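Local coordinates for BILBO1_N domain-containing protein (Trypanosoma brucei equiperdum, PDB 7A1I), which is of unestablished function but carries a ubiquitin-like BILBO1_N domain, related to that of the trypanosome flagellar-pocket collar protein BILBO1, at residues Ile6-Ala11 against His82-Tyr87; Val19-Leu24 against Thr41-Tyr46. One frame throughout, in Å; residues are numbered along the deposited sequence.

How the interactions relate
Interaction 1 joins two neighbouring parallel strands of the ubiquitin-like sheet, and interaction 2 seats helix 32-50 on the same sheet. Their centres lie about 11 Å apart, and strands 6-14 and 17-25, consecutive in the chain and adjacent in the sheet, connect them. Val10 N lies 2.8 Å from Leu21 O and Ile8 O lies 2.8 Å from Phe23 N, both probable backbone hydrogen bonds. Val10 also touches Phe43, so the helix packs on both contacts. No active site is known here. A sodium ion lies about 4 Å from the side chain of Ser84 in interaction 1, and a hexane-1,6-diol, probably from crystallisation, about 3 Å from that of Val19 in interaction 2.

Interaction 1: Ile6-Ala11 against His82-Tyr87; sequences ISICVA and HNSQVY
Strands 6-14 and 84-89 run side by side as the parallel pair at the middle of a ubiquitin-like (beta-grasp) sheet, their short axes 23° apart. Cys9 N gives its backbone hydrogen bond to Ser84 O (2.9 Å), nearly along the C=O axis. Val86 N gives to Cys9 O (2.7 Å). Ala11 N gives to Val86 O (2.8 Å), and these last two donors lie above the carbonyl planes. Before the regular ladder, Asn83 N makes only a weak, bent bond to Ser7 O.

At that end His82 has CG anti to its backbone N (chi1 -176°), which swings the imidazole across to strand 6-14. There Ser7 N meets His82 ND1 in the ring plane at 3.0 Å, with the N-H almost perfectly aimed (176°). ND1 is therefore the acceptor, consistent with a neutral ring protonated at NE2. Asn83 OD1 sits over one face of this ring, toward its rim.

On one face of the sheet, Val10 and Val86 lie alongside each other, while the Ile8 and Val86 side chains cross obliquely, Ile8 CG2 4.1 Å from Val86 CG2. Leu35 of helix 32-50 covers Ile8 and Val10. On the other, Ala11 CB rests against Tyr87 CD2 (4.0 Å), and the Tyr87 hydroxyl bonds to Asp95 and Lys18.

Gln85, also on that second face, bends at chi2 so that its amide end, OE1 foremost, comes against Cys9 CB. Its NE2 bonds to Asn20 OD1 and to Val86 O, the latter at 3.1 Å, so Val86 O is gripped by both Gln85 NE2 and Ala11 N.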
loop_
_atom_site.group_PDB
_atom_site.type_symbol
_atom_site.label_atom_id
_atom_site.label_comp_id
_atom_site.label_asym_id
_atom_site.label_seq_id
_atom_site.Cartn_x
_atom_site.Cartn_y
_atom_site.Cartn_z
ATOM N N ILE A 6 5.952 6.232 -13.392
ATOM C CA ILE A 6 4.656 6.152 -12.726
ATOM C C ILE A 6 4.894 5.936 -11.236
ATOM O O ILE A 6 5.628 5.021 -10.847
ATOM C CB ILE A 6 3.791 5.030 -13.326
ATOM C CG1 ILE A 6 3.360 5.400 -14.746
ATOM C CG2 ILE A 6 2.571 4.763 -12.465
ATOM C CD1 ILE A 6 2.559 4.316 -15.449
ATOM N N SER A 7 4.296 6.785 -10.404
ATOM C CA SER A 7 4.458 6.693 -8.955
ATOM C C SER A 7 3.201 6.106 -8.313
ATOM O O SER A 7 2.125 6.709 -8.383
ATOM C CB SER A 7 4.771 8.073 -8.374
ATOM O OG SER A 7 4.450 8.136 -6.994
ATOM N N ILE A 8 3.339 4.959 -7.651
ATOM C CA ILE A 8 2.238 4.347 -6.913
ATOM C C ILE A 8 2.604 4.355 -5.430
ATOM O O ILE A 8 3.698 3.917 -5.054
ATOM C CB ILE A 8 1.957 2.905 -7.374
ATOM C CG1 ILE A 8 1.814 2.795 -8.908
ATOM C CG2 ILE A 8 0.721 2.356 -6.647
ATOM C CD1 ILE A 8 0.497 3.290 -9.457
ATOM N N CYS A 9 1.706 4.868 -4.590
ATOM C CA CYS A 9 1.861 4.768 -3.147
ATOM C C CYS A 9 1.007 3.629 -2.615
ATOM O O CYS A 9 -0.086 3.358 -3.129
ATOM C CB CYS A 9 1.474 6.060 -2.432
ATOM S SG CYS A 9 2.527 7.458 -2.791
ATOM N N VAL A 10 1.531 2.956 -1.595
ATOM C CA VAL A 10 0.923 1.777 -0.994
ATOM C C VAL A 10 0.987 1.958 0.512
ATOM O O VAL A 10 2.071 2.205 1.055
ATOM C CB VAL A 10 1.642 0.490 -1.399
ATOM C CG1 VAL A 10 0.931 -0.705 -0.809
ATOM C CG2 VAL A 10 1.688 0.387 -2.953
ATOM N N ALA A 11 -0.165 1.894 1.183
ATOM C CA ALA A 11 -0.183 2.114 2.633
ATOM C C ALA A 11 -0.806 0.901 3.312
ATOM O O ALA A 11 -1.451 0.066 2.664
ATOM C CB ALA A 11 -0.938 3.399 3.008
ATOM N N HIS A 82 -1.097 6.959 -12.509
ATOM C CA HIS A 82 -0.067 7.737 -11.840
ATOM C C HIS A 82 -0.608 8.359 -10.560
ATOM O O HIS A 82 -1.779 8.740 -10.477
ATOM C CB HIS A 82 0.488 8.815 -12.774
ATOM C CG HIS A 82 1.618 9.597 -12.178
ATOM N ND1 HIS A 82 2.608 9.012 -11.415
ATOM C CD2 HIS A 82 1.936 10.912 -12.261
ATOM C CE1 HIS A 82 3.473 9.936 -11.034
ATOM N NE2 HIS A 82 3.090 11.096 -11.537
ATOM N N ASN A 83 0.239 8.392 -9.534
ATOM C CA ASN A 83 -0.083 8.969 -8.232
ATOM C C ASN A 83 -1.227 8.242 -7.545
ATOM O O ASN A 83 -1.874 8.811 -6.654
ATOM C CB ASN A 83 -0.405 10.466 -8.337
ATOM C CG ASN A 83 0.834 11.320 -8.519
ATOM O OD1 ASN A 83 1.938 10.920 -8.141
ATOM N ND2 ASN A 83 0.658 12.507 -9.094
ATOM N N SER A 84 -1.492 6.993 -7.926
ATOM C CA SER A 84 -2.515 6.229 -7.234
ATOM C C SER A 84 -2.098 5.946 -5.794
ATOM O O SER A 84 -0.912 5.814 -5.475
ATOM C CB SER A 84 -2.799 4.916 -7.967
ATOM O OG SER A 84 -3.574 5.147 -9.137
ATOM N N GLN A 85 -3.095 5.869 -4.914
ATOM C CA GLN A 85 -2.891 5.482 -3.523
ATOM C C GLN A 85 -3.576 4.137 -3.315
ATOM O O GLN A 85 -4.798 4.017 -3.488
ATOM C CB GLN A 85 -3.445 6.523 -2.539
ATOM C CG GLN A 85 -3.273 6.112 -1.084
ATOM C CD GLN A 85 -1.804 6.193 -0.610
ATOM O OE1 GLN A 85 -1.187 7.257 -0.653
ATOM N NE2 GLN A 85 -1.251 5.064 -0.191
ATOM N N VAL A 86 -2.793 3.145 -2.958
ATOM C CA VAL A 86 -3.278 1.813 -2.633
ATOM C C VAL A 86 -3.281 1.629 -1.126
ATOM O O VAL A 86 -2.431 2.189 -0.408
ATOM C CB VAL A 86 -2.398 0.755 -3.328
ATOM C CG1 VAL A 86 -2.730 -0.650 -2.831
ATOM C CG2 VAL A 86 -2.639 0.826 -4.847
ATOM N N TYR A 87 -4.246 0.845 -0.635
ATOM C CA TYR A 87 -4.283 0.440 0.766
ATOM C C TYR A 87 -4.409 -1.073 0.837
ATOM O O TYR A 87 -5.283 -1.656 0.186
ATOM C CB TYR A 87 -5.445 1.094 1.537
ATOM C CG TYR A 87 -5.328 0.915 3.033
ATOM C CD1 TYR A 87 -6.049 -0.079 3.704
ATOM C CD2 TYR A 87 -4.507 1.753 3.785
ATOM C CE1 TYR A 87 -5.937 -0.231 5.092
ATOM C CE2 TYR A 87 -4.383 1.599 5.166
ATOM C CZ TYR A 87 -5.086 0.611 5.808
ATOM O OH TYR A 87 -4.972 0.482 7.179
#

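Interaction 2: Val19-Leu24 against Thr41-Tyr46; sequences VNLRFL and TAFNNY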
loop_
_atom_site.group_PDB
_atom_site.type_symbol
_atom_site.label_atom_id
_atom_site.label_comp_id
_atom_site.label_asym_id
_atom_site.label_seq_id
_atom_site.Cartn_x
_atom_site.Cartn_y
_atom_site.Cartn_z
ATOM N N VAL A 19 1.311 3.415 7.641
ATOM C CA VAL A 19 2.622 3.550 7.007
ATOM C C VAL A 19 2.413 3.564 5.495
ATOM O O VAL A 19 1.706 2.703 4.957
ATOM C CB VAL A 19 3.578 2.405 7.382
ATOM C CG1 VAL A 19 4.921 2.576 6.658
ATOM C CG2 VAL A 19 3.789 2.356 8.863
ATOM N N ASN A 20 3.031 4.533 4.820
ATOM C CA ASN A 20 2.850 4.765 3.394
ATOM C C ASN A 20 4.212 4.715 2.706
ATOM O O ASN A 20 5.163 5.337 3.183
ATOM C CB ASN A 20 2.173 6.127 3.176
ATOM C CG ASN A 20 1.541 6.262 1.806
ATOM O OD1 ASN A 20 1.345 5.286 1.111
ATOM N ND2 ASN A 20 1.218 7.488 1.423
ATOM N N LEU A 21 4.299 3.953 1.605
ATOM C CA LEU A 21 5.500 3.781 0.790
ATOM C C LEU A 21 5.241 4.185 -0.660
ATOM O O LEU A 21 4.179 3.894 -1.219
ATOM C CB LEU A 21 5.971 2.318 0.782
ATOM C CG LEU A 21 6.215 1.655 2.133
ATOM C CD1 LEU A 21 6.632 0.202 1.943
ATOM C CD2 LEU A 21 7.268 2.422 2.907
ATOM N N ARG A 22 6.228 4.811 -1.294
ATOM C CA ARG A 22 6.131 5.189 -2.700
ATOM C C ARG A 22 7.037 4.292 -3.529
ATOM O O ARG A 22 8.210 4.102 -3.180
ATOM C CB ARG A 22 6.510 6.658 -2.903
ATOM C CG ARG A 22 5.987 7.251 -4.200
ATOM C CD ARG A 22 6.941 7.061 -5.353
ATOM N NE ARG A 22 8.216 7.725 -5.112
ATOM C CZ ARG A 22 8.466 8.980 -5.462
ATOM N NH1 ARG A 22 7.527 9.697 -6.068
ATOM N NH2 ARG A 22 9.654 9.515 -5.214
ATOM N N PHE A 23 6.506 3.781 -4.644
ATOM C CA PHE A 23 7.258 2.999 -5.615
ATOM C C PHE A 23 7.218 3.697 -6.967
ATOM O O PHE A 23 6.164 4.186 -7.393
ATOM C CB PHE A 23 6.689 1.578 -5.751
ATOM C CG PHE A 23 6.825 0.760 -4.502
ATOM C CD1 PHE A 23 5.738 0.575 -3.657
ATOM C CD2 PHE A 23 8.041 0.179 -4.169
ATOM C CE1 PHE A 23 5.869 -0.171 -2.490
ATOM C CE2 PHE A 23 8.184 -0.559 -3.002
ATOM C CZ PHE A 23 7.105 -0.740 -2.164
ATOM N N LEU A 24 8.372 3.760 -7.625
ATOM C CA LEU A 24 8.523 4.387 -8.934
ATOM C C LEU A 24 8.748 3.307 -9.983
ATOM O O LEU A 24 9.661 2.488 -9.848
ATOM C CB LEU A 24 9.694 5.372 -8.940
ATOM C CG LEU A 24 9.466 6.673 -8.182
ATOM C CD1 LEU A 24 10.746 7.095 -7.475
ATOM C CD2 LEU A 24 8.986 7.759 -9.129
ATOM N N THR A 41 7.189 -7.658 0.211
ATOM C CA THR A 41 8.606 -7.659 0.585
ATOM C C THR A 41 8.955 -6.427 1.420
ATOM O O THR A 41 9.620 -6.535 2.466
ATOM C CB THR A 41 9.490 -7.702 -0.659
ATOM O OG1 THR A 41 9.196 -8.882 -1.411
ATOM C CG2 THR A 41 10.968 -7.743 -0.253
ATOM N N ALA A 42 8.510 -5.247 0.963
ATOM C CA ALA A 42 8.871 -3.987 1.605
ATOM C C ALA A 42 8.297 -3.890 3.008
ATOM O O ALA A 42 8.982 -3.435 3.928
ATOM C CB ALA A 42 8.400 -2.802 0.763
ATOM N N PHE A 43 7.047 -4.300 3.198
ATOM C CA PHE A 43 6.453 -4.176 4.520
ATOM C C PHE A 43 6.938 -5.263 5.465
ATOM O O PHE A 43 7.030 -5.020 6.675
ATOM C CB PHE A 43 4.928 -4.190 4.438
ATOM C CG PHE A 43 4.344 -2.895 3.966
ATOM C CD1 PHE A 43 3.455 -2.875 2.897
ATOM C CD2 PHE A 43 4.688 -1.703 4.580
ATOM C CE1 PHE A 43 2.919 -1.680 2.450
ATOM C CE2 PHE A 43 4.152 -0.506 4.145
ATOM C CZ PHE A 43 3.267 -0.492 3.072
ATOM N N ASN A 44 7.285 -6.448 4.963
ATOM C CA ASN A 44 7.936 -7.396 5.855
ATOM C C ASN A 44 9.274 -6.850 6.350
ATOM O O ASN A 44 9.592 -6.958 7.540
ATOM C CB ASN A 44 8.108 -8.740 5.162
ATOM C CG ASN A 44 6.922 -9.651 5.370
ATOM O OD1 ASN A 44 6.712 -10.155 6.466
ATOM N ND2 ASN A 44 6.136 -9.876 4.305
ATOM N N ASN A 45 10.059 -6.224 5.464
ATOM C CA ASN A 45 11.307 -5.613 5.926
ATOM C C ASN A 45 11.044 -4.438 6.863
ATOM O O ASN A 45 11.801 -4.208 7.818
ATOM C CB ASN A 45 12.152 -5.158 4.739
ATOM C CG ASN A 45 12.904 -6.303 4.093
ATOM O OD1 ASN A 45 13.243 -7.282 4.756
ATOM N ND2 ASN A 45 13.151 -6.194 2.790
ATOM N N TYR A 46 9.988 -3.670 6.603
ATOM C CA TYR A 46 9.648 -2.578 7.510
ATOM C C TYR A 46 9.301 -3.105 8.901
ATOM O O TYR A 46 9.887 -2.668 9.901
ATOM C CB TYR A 46 8.496 -1.758 6.924
ATOM C CG TYR A 46 8.142 -0.551 7.767
ATOM C CD1 TYR A 46 7.063 -0.588 8.656
ATOM C CD2 TYR A 46 8.881 0.615 7.685
ATOM C CE1 TYR A 46 6.751 0.523 9.451
ATOM C CE2 TYR A 46 8.568 1.726 8.468
ATOM C CZ TYR A 46 7.490 1.672 9.333
ATOM O OH TYR A 46 7.183 2.772 10.103
#
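Helix 32-50 lies across strand 17-25 as the helix of the ubiquitin-like beta-grasp fold packs on its sheet. The short axes pass 10.6 Å apart at 135°, and the contact is buried and apolar, with no hydrogen bond between the segments. Alternate strand residues Val19, Leu21 and Phe23 point to the helix.

Ala42 comes first and makes the closest backbone approach, its CA facing that of Leu21. Its methyl CB rests against two adjacent strand side chains: Leu21 CD1 at 3.7 Å, and Phe23 CZ at 3.8 Å, where CB sits at the ring edge, in plane.

Phe43 follows. Its side chain leaves the helix alongside the strand, not at it, but with CG anti to the carbonyl carbon (chi1 -77°) the ring reaches back. Leu21 CD1 lies over one face of this ring, displaced toward the rim, as a CH-pi contact 3.8 Å from the centroid. The ring atom closest to Leu21 CD1 is Phe43 CE2, at 3.4 Å. Phe56 also meets the Phe43 ring.

One turn on from Ala42, Tyr46 N bonds to Ala42 O within the helix. The Tyr46 side chain, with CG anti to its backbone N (chi1 -176°), meets Val19 tip to tip. The two valine methyls divide the work: Val19 CG1 stands over the ring face, 4.0 Å from the Tyr46 centroid, while Val19 CG2 presses on Tyr46 CE1 at 3.5 Å and lies 3.6 Å from Tyr46 OH.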